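PDB 6WYN: possible hydrolase from Mycobacterium tuberculosis, which hydrolyses carboxylic esters, with strong selectivity for short, straight-chain alkyl esters, and probably serves ester or lipid metabolism. Local coordinates for residues D44-L49 with P63-V68; A53-V58 with W98-V103; I73-W78 with P108-D113. One frame throughout, in Å; residues are numbered along the deposited sequence.

Contact 1: residues D44-L49 with P63-V68; sequences DEFALL and PEVERV
Glu45 and Arg67 join the loop 44-49 to the outermost strand 65-70 through a side-on salt bridge. Followed outward, the glutamate starts at CB with chi1 77°, which sets CG between the backbone N and the carbonyl carbon and lays it over the centre of the Phe46 ring, 3.6 Å above the plane. The chain then runs extended to CD, whose carboxylate lies nearly coplanar with the guanidinium. OE1 accepts from Arg67 NE (2.9 Å between the two atoms) and OE2 from Arg67 NH1 (2.8 Å), each through its syn lone pair. OE2 is also bonded to His96 NE2, so three bonds fix the rotation of the carboxylate. Arg67 NH2 turns instead to Ser74 OG.

The opposite face of the Phe46 ring receives Val65 CG1 in a CH-pi contact, 3.9 Å from the centroid. The same methyl meets Leu49 CD1 at 3.8 Å, so Val65 sits against two apolar neighbours. Within the loop, Asp44 OD2 accepts a hydrogen bond from Phe46 N, 3.0 Å long. That Asx turn, within the type I beta turn Asp44-Ala47, shapes the loop that leads into helix 49-55 beside the edge of the alpha/beta-hydrolase sheet.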
loop_
_atom_site.group_PDB
_atom_site.type_symbol
_atom_site.label_atom_id
_atom_site.label_comp_id
_atom_site.label_asym_id
_atom_site.label_seq_id
_atom_site.Cartn_x
_atom_site.Cartn_y
_atom_site.Cartn_z
ATOM N N ASP A 44 20.723 -3.488 7.289
ATOM C CA ASP A 44 19.564 -4.371 7.537
ATOM C C ASP A 44 18.277 -3.562 7.285
ATOM O O ASP A 44 18.277 -2.329 7.509
ATOM C CB ASP A 44 19.685 -4.891 8.960
ATOM C CG ASP A 44 18.410 -5.461 9.490
ATOM O OD1 ASP A 44 18.098 -6.564 9.050
ATOM O OD2 ASP A 44 17.736 -4.786 10.299
ATOM N N GLU A 45 17.183 -4.229 6.918
ATOM C CA GLU A 45 15.936 -3.553 6.512
ATOM C C GLU A 45 15.250 -2.901 7.722
ATOM O O GLU A 45 14.361 -2.065 7.506
ATOM C CB GLU A 45 15.063 -4.528 5.724
ATOM C CG GLU A 45 14.311 -5.554 6.535
ATOM C CD GLU A 45 13.254 -6.275 5.694
ATOM O OE1 GLU A 45 13.156 -7.533 5.797
ATOM O OE2 GLU A 45 12.526 -5.573 4.924
ATOM N N PHE A 46 15.602 -3.250 8.948
ATOM C CA PHE A 46 15.021 -2.636 10.170
ATOM C C PHE A 46 15.967 -1.565 10.770
ATOM O O PHE A 46 15.641 -1.009 11.815
ATOM C CB PHE A 46 14.644 -3.753 11.144
ATOM C CG PHE A 46 13.745 -4.790 10.522
ATOM C CD1 PHE A 46 12.554 -4.410 9.911
ATOM C CD2 PHE A 46 14.083 -6.140 10.550
ATOM C CE1 PHE A 46 11.751 -5.346 9.280
ATOM C CE2 PHE A 46 13.243 -7.091 9.985
ATOM C CZ PHE A 46 12.089 -6.686 9.361
ATOM N N ALA A 47 17.045 -1.200 10.104
ATOM C CA ALA A 47 18.066 -0.291 10.679
ATOM C C ALA A 47 17.533 1.155 10.814
ATOM O O ALA A 47 18.115 1.902 11.584
ATOM C CB ALA A 47 19.300 -0.328 9.816
ATOM N N LEU A 48 16.498 1.579 10.081
ATOM C CA LEU A 48 16.034 2.998 10.110
ATOM C C LEU A 48 14.779 3.167 10.941
ATOM O O LEU A 48 14.146 4.229 10.818
ATOM C CB LEU A 48 15.790 3.459 8.679
ATOM C CG LEU A 48 17.033 3.388 7.810
ATOM C CD1 LEU A 48 16.712 3.819 6.394
ATOM C CD2 LEU A 48 18.157 4.243 8.421
ATOM N N LEU A 49 14.395 2.200 11.762
ATOM C CA LEU A 49 13.053 2.296 12.400
ATOM C C LEU A 49 12.978 3.497 13.373
ATOM O O LEU A 49 11.843 3.976 13.602
ATOM C CB LEU A 49 12.655 0.996 13.093
ATOM C CG LEU A 49 12.286 -0.174 12.171
ATOM C CD1 LEU A 49 11.904 -1.379 13.029
ATOM C CD2 LEU A 49 11.156 0.205 11.219
ATOM N N PRO A 63 8.831 -1.592 18.334
ATOM C CA PRO A 63 8.134 -2.876 18.357
ATOM C C PRO A 63 8.974 -3.972 17.667
ATOM O O PRO A 63 9.938 -3.678 16.968
ATOM C CB PRO A 63 6.860 -2.600 17.554
ATOM C CG PRO A 63 7.321 -1.588 16.562
ATOM C CD PRO A 63 8.266 -0.677 17.319
ATOM N N GLU A 64 8.648 -5.231 17.969
ATOM C CA GLU A 64 9.254 -6.419 17.301
ATOM C C GLU A 64 8.730 -6.449 15.858
ATOM O O GLU A 64 7.541 -6.180 15.667
ATOM C CB GLU A 64 8.807 -7.724 17.959
ATOM C CG GLU A 64 9.435 -8.015 19.300
ATOM C CD GLU A 64 8.827 -9.275 19.914
ATOM O OE1 GLU A 64 7.626 -9.601 19.600
ATOM O OE2 GLU A 64 9.562 -9.966 20.662
ATOM N N VAL A 65 9.575 -6.782 14.906
ATOM C CA VAL A 65 9.118 -6.961 13.506
ATOM C C VAL A 65 10.018 -8.013 12.851
ATOM O O VAL A 65 11.211 -8.036 13.130
ATOM C CB VAL A 65 9.062 -5.608 12.755
ATOM C CG1 VAL A 65 10.387 -4.857 12.826
ATOM C CG2 VAL A 65 8.624 -5.771 11.283
ATOM N N GLU A 66 9.453 -8.824 11.956
ATOM C CA GLU A 66 10.245 -9.762 11.145
ATOM C C GLU A 66 9.543 -9.933 9.805
ATOM O O GLU A 66 8.317 -9.692 9.724
ATOM C CB GLU A 66 10.424 -11.091 11.902
ATOM C CG GLU A 66 9.141 -11.806 12.233
ATOM C CD GLU A 66 9.338 -13.122 12.992
ATOM O OE1 GLU A 66 10.432 -13.339 13.532
ATOM O OE2 GLU A 66 8.423 -13.929 13.030
ATOM N N ARG A 67 10.301 -10.315 8.799
ATOM C CA ARG A 67 9.773 -10.668 7.477
ATOM C C ARG A 67 9.237 -12.104 7.545
ATOM O O ARG A 67 9.888 -12.995 8.162
ATOM C CB ARG A 67 10.854 -10.497 6.414
ATOM C CG ARG A 67 10.316 -10.666 5.011
ATOM C CD ARG A 67 11.219 -10.053 3.981
ATOM N NE ARG A 67 11.164 -8.582 3.988
ATOM C CZ ARG A 67 10.198 -7.819 3.447
ATOM N NH1 ARG A 67 10.319 -6.498 3.483
ATOM N NH2 ARG A 67 9.163 -8.351 2.812
ATOM N N VAL A 68 8.056 -12.319 6.973
ATOM C CA VAL A 68 7.468 -13.676 6.814
ATOM C C VAL A 68 7.198 -13.927 5.318
ATOM O O VAL A 68 7.164 -12.950 4.500
ATOM C CB VAL A 68 6.238 -13.902 7.709
ATOM C CG1 VAL A 68 6.561 -13.785 9.193
ATOM C CG2 VAL A 68 5.094 -12.969 7.371
#

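Contact 2: residues A53-V58 with W98-V103; sequences AEQAGV and WDTVIV
Gln55 and Thr100 form the polar link between the end of helix 49-55 and the first turn of helix 99-105. The glutamine leaves its backbone with CG anti to N (chi1 -173°) and continues fully extended through chi2, which carries the amide across the threonine side chain at about a right angle. Thr100 OG1 gives its proton to Gln55 OE1 at 2.7 Å; the donor lies in the carbonyl plane, on a lone pair, with a C=O...donor angle of 144°. The hydroxyl is also bonded to Asn52 ND2, one turn back from Ala56, so it is held from two residues of the same helical region.

The two branches of Thr100 divide the work. With chi1 at -64°, OG1 stands beside the backbone N and reaches the amide, while CG2, anti to N, lies alongside the aliphatic part of Gln55, 3.9 Å from its CG, and meets Ala56 CB at 3.8 Å. One turn on, Val103 CG1 rests on Ala53, 3.7 Å from its CA, and it also meets Val58 CG2 at 4.0 Å. The small alanines let the two backbones come close: the CA atoms of Ala56 and Thr100 are 5.7 Å apart. Gly57, with positive phi, ends the helix in a Schellman motif and turns the chain so that Val58 comes back to Val103.

Around this pairing, Arg232 of helix 227-237 and Pro317 of helix 317-328 pack on both Gln55 and Thr100, Arg318 bonds to the carbonyls of Glu54 and Gln55, and Val103 also packs on Trp78 of strand 73-78.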
loop_
_atom_site.group_PDB
_atom_site.type_symbol
_atom_site.label_atom_id
_atom_site.label_comp_id
_atom_site.label_asym_id
_atom_site.label_seq_id
_atom_site.Cartn_x
_atom_site.Cartn_y
_atom_site.Cartn_z
ATOM N N ALA A 53 9.834 6.055 14.100
ATOM C CA ALA A 53 9.290 6.466 15.421
ATOM C C ALA A 53 9.295 8.017 15.554
ATOM O O ALA A 53 8.302 8.553 15.967
ATOM C CB ALA A 53 10.047 5.804 16.543
ATOM N N GLU A 54 10.374 8.701 15.184
ATOM C CA GLU A 54 10.474 10.189 15.232
ATOM C C GLU A 54 9.395 10.804 14.303
ATOM O O GLU A 54 8.586 11.607 14.770
ATOM C CB GLU A 54 11.922 10.527 14.874
ATOM C CG GLU A 54 12.265 12.005 14.762
ATOM C CD GLU A 54 13.635 12.297 14.131
ATOM O OE1 GLU A 54 14.131 13.456 14.273
ATOM O OE2 GLU A 54 14.215 11.380 13.475
ATOM N N GLN A 55 9.288 10.359 13.053
ATOM C CA GLN A 55 8.224 10.848 12.127
ATOM C C GLN A 55 6.842 10.631 12.743
ATOM O O GLN A 55 5.969 11.483 12.533
ATOM C CB GLN A 55 8.381 10.224 10.749
ATOM C CG GLN A 55 7.440 10.786 9.706
ATOM C CD GLN A 55 7.626 10.152 8.338
ATOM O OE1 GLN A 55 7.680 8.922 8.164
ATOM N NE2 GLN A 55 7.647 10.993 7.322
ATOM N N ALA A 56 6.629 9.557 13.500
ATOM C CA ALA A 56 5.315 9.298 14.110
ATOM C C ALA A 56 5.176 10.094 15.411
ATOM O O ALA A 56 4.087 10.022 16.001
ATOM C CB ALA A 56 5.127 7.822 14.364
ATOM N N GLY A 57 6.263 10.703 15.903
ATOM C CA GLY A 57 6.240 11.461 17.177
ATOM C C GLY A 57 6.005 10.533 18.353
ATOM O O GLY A 57 5.218 10.858 19.234
ATOM N N VAL A 58 6.608 9.349 18.357
ATOM C CA VAL A 58 6.458 8.410 19.505
ATOM C C VAL A 58 7.862 8.088 19.984
ATOM O O VAL A 58 8.821 8.190 19.176
ATOM C CB VAL A 58 5.683 7.126 19.157
ATOM C CG1 VAL A 58 4.241 7.424 18.757
ATOM C CG2 VAL A 58 6.409 6.309 18.103
ATOM N N TRP A 98 4.276 1.450 5.224
ATOM C CA TRP A 98 3.454 1.522 6.454
ATOM C C TRP A 98 4.261 1.665 7.747
ATOM O O TRP A 98 3.608 1.769 8.782
ATOM C CB TRP A 98 2.536 0.332 6.541
ATOM C CG TRP A 98 1.641 0.187 5.380
ATOM C CD1 TRP A 98 1.735 -0.710 4.351
ATOM C CD2 TRP A 98 0.511 1.016 5.112
ATOM N NE1 TRP A 98 0.666 -0.562 3.515
ATOM C CE2 TRP A 98 -0.068 0.526 3.920
ATOM C CE3 TRP A 98 -0.069 2.103 5.770
ATOM C CZ2 TRP A 98 -1.199 1.110 3.364
ATOM C CZ3 TRP A 98 -1.175 2.684 5.208
ATOM C CH2 TRP A 98 -1.769 2.147 4.063
ATOM N N ASP A 99 5.591 1.642 7.714
ATOM C CA ASP A 99 6.433 1.568 8.943
ATOM C C ASP A 99 6.006 2.660 9.951
ATOM O O ASP A 99 5.849 2.378 11.145
ATOM C CB ASP A 99 7.914 1.678 8.591
ATOM C CG ASP A 99 8.511 0.487 7.855
ATOM O OD1 ASP A 99 7.772 -0.544 7.651
ATOM O OD2 ASP A 99 9.712 0.614 7.465
ATOM N N THR A 100 5.867 3.892 9.489
ATOM C CA THR A 100 5.625 5.041 10.392
ATOM C C THR A 100 4.271 4.840 11.003
ATOM O O THR A 100 4.164 4.919 12.236
ATOM C CB THR A 100 5.815 6.393 9.704
ATOM O OG1 THR A 100 7.181 6.518 9.317
ATOM C CG2 THR A 100 5.425 7.532 10.630
ATOM N N VAL A 101 3.260 4.564 10.182
ATOM C CA VAL A 101 1.889 4.363 10.696
ATOM C C VAL A 101 1.886 3.207 11.714
ATOM O O VAL A 101 1.217 3.292 12.750
ATOM C CB VAL A 101 0.898 4.160 9.533
ATOM C CG1 VAL A 101 -0.412 3.572 9.978
ATOM C CG2 VAL A 101 0.657 5.447 8.766
ATOM N N ILE A 102 2.497 2.079 11.366
ATOM C CA ILE A 102 2.442 0.885 12.239
ATOM C C ILE A 102 3.170 1.199 13.557
ATOM O O ILE A 102 2.637 0.872 14.584
ATOM C CB ILE A 102 2.968 -0.331 11.468
ATOM C CG1 ILE A 102 1.915 -0.689 10.425
ATOM C CG2 ILE A 102 3.274 -1.498 12.388
ATOM C CD1 ILE A 102 2.348 -1.799 9.527
ATOM N N VAL A 103 4.307 1.851 13.509
ATOM C CA VAL A 103 5.113 2.182 14.724
ATOM C C VAL A 103 4.285 3.141 15.588
ATOM O O VAL A 103 4.126 2.897 16.801
ATOM C CB VAL A 103 6.497 2.727 14.318
ATOM C CG1 VAL A 103 7.252 3.432 15.467
ATOM C CG2 VAL A 103 7.348 1.593 13.796
#

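Contact 3: residues I73-W78 with P108-D113; sequences ISALRW and PALAVD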
loop_
_atom_site.group_PDB
_atom_site.type_symbol
_atom_site.label_atom_id
_atom_site.label_comp_id
_atom_site.label_asym_id
_atom_site.label_seq_id
_atom_site.Cartn_x
_atom_site.Cartn_y
_atom_site.Cartn_z
ATOM N N ILE A 73 4.099 -14.653 -1.653
ATOM C CA ILE A 73 3.835 -13.427 -0.827
ATOM C C ILE A 73 4.843 -13.310 0.332
ATOM O O ILE A 73 4.911 -14.229 1.165
ATOM C CB ILE A 73 2.409 -13.431 -0.266
ATOM C CG1 ILE A 73 1.382 -13.500 -1.402
ATOM C CG2 ILE A 73 2.190 -12.192 0.628
ATOM C CD1 ILE A 73 1.598 -12.441 -2.453
ATOM N N SER A 74 5.531 -12.170 0.401
ATOM C CA SER A 74 6.343 -11.740 1.556
ATOM C C SER A 74 5.555 -10.678 2.334
ATOM O O SER A 74 4.705 -9.998 1.710
ATOM C CB SER A 74 7.670 -11.247 1.091
ATOM O OG SER A 74 8.549 -11.193 2.201
ATOM N N ALA A 75 5.787 -10.556 3.640
ATOM C CA ALA A 75 5.103 -9.566 4.483
ATOM C C ALA A 75 6.014 -9.223 5.652
ATOM O O ALA A 75 6.982 -10.019 5.932
ATOM C CB ALA A 75 3.758 -10.045 4.942
ATOM N N LEU A 76 5.776 -8.052 6.235
ATOM C CA LEU A 76 6.351 -7.689 7.563
ATOM C C LEU A 76 5.303 -7.942 8.628
ATOM O O LEU A 76 4.170 -7.426 8.515
ATOM C CB LEU A 76 6.775 -6.225 7.536
ATOM C CG LEU A 76 7.883 -5.891 6.557
ATOM C CD1 LEU A 76 8.199 -4.410 6.591
ATOM C CD2 LEU A 76 9.122 -6.707 6.865
ATOM N N ARG A 77 5.667 -8.718 9.644
ATOM C CA ARG A 77 4.782 -9.045 10.782
ATOM C C ARG A 77 5.301 -8.276 11.990
ATOM O O ARG A 77 6.465 -8.523 12.419
ATOM C CB ARG A 77 4.701 -10.555 11.043
ATOM C CG ARG A 77 3.676 -10.937 12.099
ATOM C CD ARG A 77 3.342 -12.415 12.107
ATOM N NE ARG A 77 4.552 -13.152 12.468
ATOM C CZ ARG A 77 4.744 -14.449 12.241
ATOM N NH1 ARG A 77 5.906 -14.998 12.563
ATOM N NH2 ARG A 77 3.778 -15.176 11.728
ATOM N N TRP A 78 4.450 -7.388 12.508
ATOM C CA TRP A 78 4.767 -6.445 13.612
ATOM C C TRP A 78 4.095 -6.906 14.892
ATOM O O TRP A 78 2.892 -7.251 14.821
ATOM C CB TRP A 78 4.255 -5.053 13.262
ATOM C CG TRP A 78 4.885 -4.454 12.048
ATOM C CD1 TRP A 78 4.571 -4.647 10.720
ATOM C CD2 TRP A 78 5.939 -3.498 12.089
ATOM N NE1 TRP A 78 5.367 -3.857 9.938
ATOM C CE2 TRP A 78 6.197 -3.123 10.755
ATOM C CE3 TRP A 78 6.642 -2.897 13.137
ATOM C CZ2 TRP A 78 7.179 -2.188 10.444
ATOM C CZ3 TRP A 78 7.590 -1.954 12.822
ATOM C CH2 TRP A 78 7.850 -1.598 11.497
ATOM N N PRO A 108 -0.340 -4.867 16.914
ATOM C CA PRO A 108 0.151 -5.971 16.072
ATOM C C PRO A 108 -0.471 -5.914 14.666
ATOM O O PRO A 108 -1.687 -5.713 14.498
ATOM C CB PRO A 108 -0.234 -7.241 16.836
ATOM C CG PRO A 108 -1.324 -6.787 17.811
ATOM C CD PRO A 108 -1.052 -5.325 18.124
ATOM N N ALA A 109 0.359 -6.093 13.637
ATOM C CA ALA A 109 -0.083 -5.831 12.246
ATOM C C ALA A 109 0.661 -6.685 11.232
ATOM O O ALA A 109 1.762 -7.075 11.513
ATOM C CB ALA A 109 0.125 -4.371 11.965
ATOM N N LEU A 110 0.092 -6.856 10.039
ATOM C CA LEU A 110 0.764 -7.541 8.915
ATOM C C LEU A 110 0.735 -6.559 7.756
ATOM O O LEU A 110 -0.375 -6.208 7.293
ATOM C CB LEU A 110 0.052 -8.857 8.589
ATOM C CG LEU A 110 0.816 -9.764 7.630
ATOM C CD1 LEU A 110 2.028 -10.364 8.311
ATOM C CD2 LEU A 110 -0.054 -10.888 7.068
ATOM N N ALA A 111 1.896 -6.156 7.301
ATOM C CA ALA A 111 2.043 -5.305 6.110
ATOM C C ALA A 111 2.554 -6.185 4.966
ATOM O O ALA A 111 3.690 -6.655 4.987
ATOM C CB ALA A 111 2.928 -4.125 6.427
ATOM N N VAL A 112 1.665 -6.392 4.014
ATOM C CA VAL A 112 1.988 -7.369 2.957
ATOM C C VAL A 112 2.629 -6.735 1.738
ATOM O O VAL A 112 2.252 -5.631 1.409
ATOM C CB VAL A 112 0.704 -8.100 2.535
ATOM C CG1 VAL A 112 1.011 -9.158 1.519
ATOM C CG2 VAL A 112 -0.023 -8.703 3.723
ATOM N N ASP A 113 3.595 -7.426 1.142
ATOM C CA ASP A 113 4.108 -7.039 -0.194
ATOM C C ASP A 113 3.160 -7.627 -1.249
ATOM O O ASP A 113 2.992 -8.835 -1.270
ATOM C CB ASP A 113 5.537 -7.508 -0.446
ATOM C CG ASP A 113 6.637 -6.785 0.333
ATOM O OD1 ASP A 113 6.460 -5.574 0.614
ATOM O OD2 ASP A 113 7.691 -7.432 0.649
#
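Asp113 OD2 lies 3.8 Å from Ser74 CB and is gripped by the backbone N of His119 and by an arginine of strand 65-70, while Ala95 N holds OD1. These bonds fix the carboxylate. The backbone of Asp113 joins the antiparallel pairing too, its N giving a bond of 2.9 Å to Ser74 O.

Farther along, Leu76 exchanges two bonds with Ala111, the shorter running from Leu76 N to Ala111 O at 2.8 Å. Trp78 and Ala109 repeat the pattern; Trp78 N bonds to Ala109 O at 2.9 Å, and that oxygen also lies at the edge of the indole, in its plane. On the face bearing Ala75, Leu110, with CG anti to its N (chi1 -169°) and chi2 at 71°, brings CD1 against Ala75 CB and Arg77 CB, each at 3.8 Å. Ile73 CG2 and Val112 CG1 are packed tightly, at 3.4 Å.

Strand 73-78 lies between 65-70 and 109-112, and strand 85-88 runs parallel to 109-112 on its other side. Helix 130-144 packs on Ile73, Leu110 and Val112, whereas helix 99-105 packs on Trp78 and Ala111.

Arg67 ties contact 1 to contact 3: its NH2 forms a salt bridge with Asp113 OD2 at 2.8 Å, and the neighbouring strands share a probable bond from Val68 N to Ala75 O. Trp78 joins contact 3 to contact 2, with Ile102 CG2 3.3 Å from its CD2 and Val103 CG2 3.7 Å from its CZ3. Contacts 1 and 2, centres 13 Å apart, meet more lightly, through Leu49 with Asp99 and Pro63 with Val103. The probable catalytic triad, Ser155, Asp179 and His310, lies outside all three contacts. Contact 3 comes nearer to a functional site: the side chain of Asp113 is about 11 Å from Gly91, which is involved in substrate selectivity.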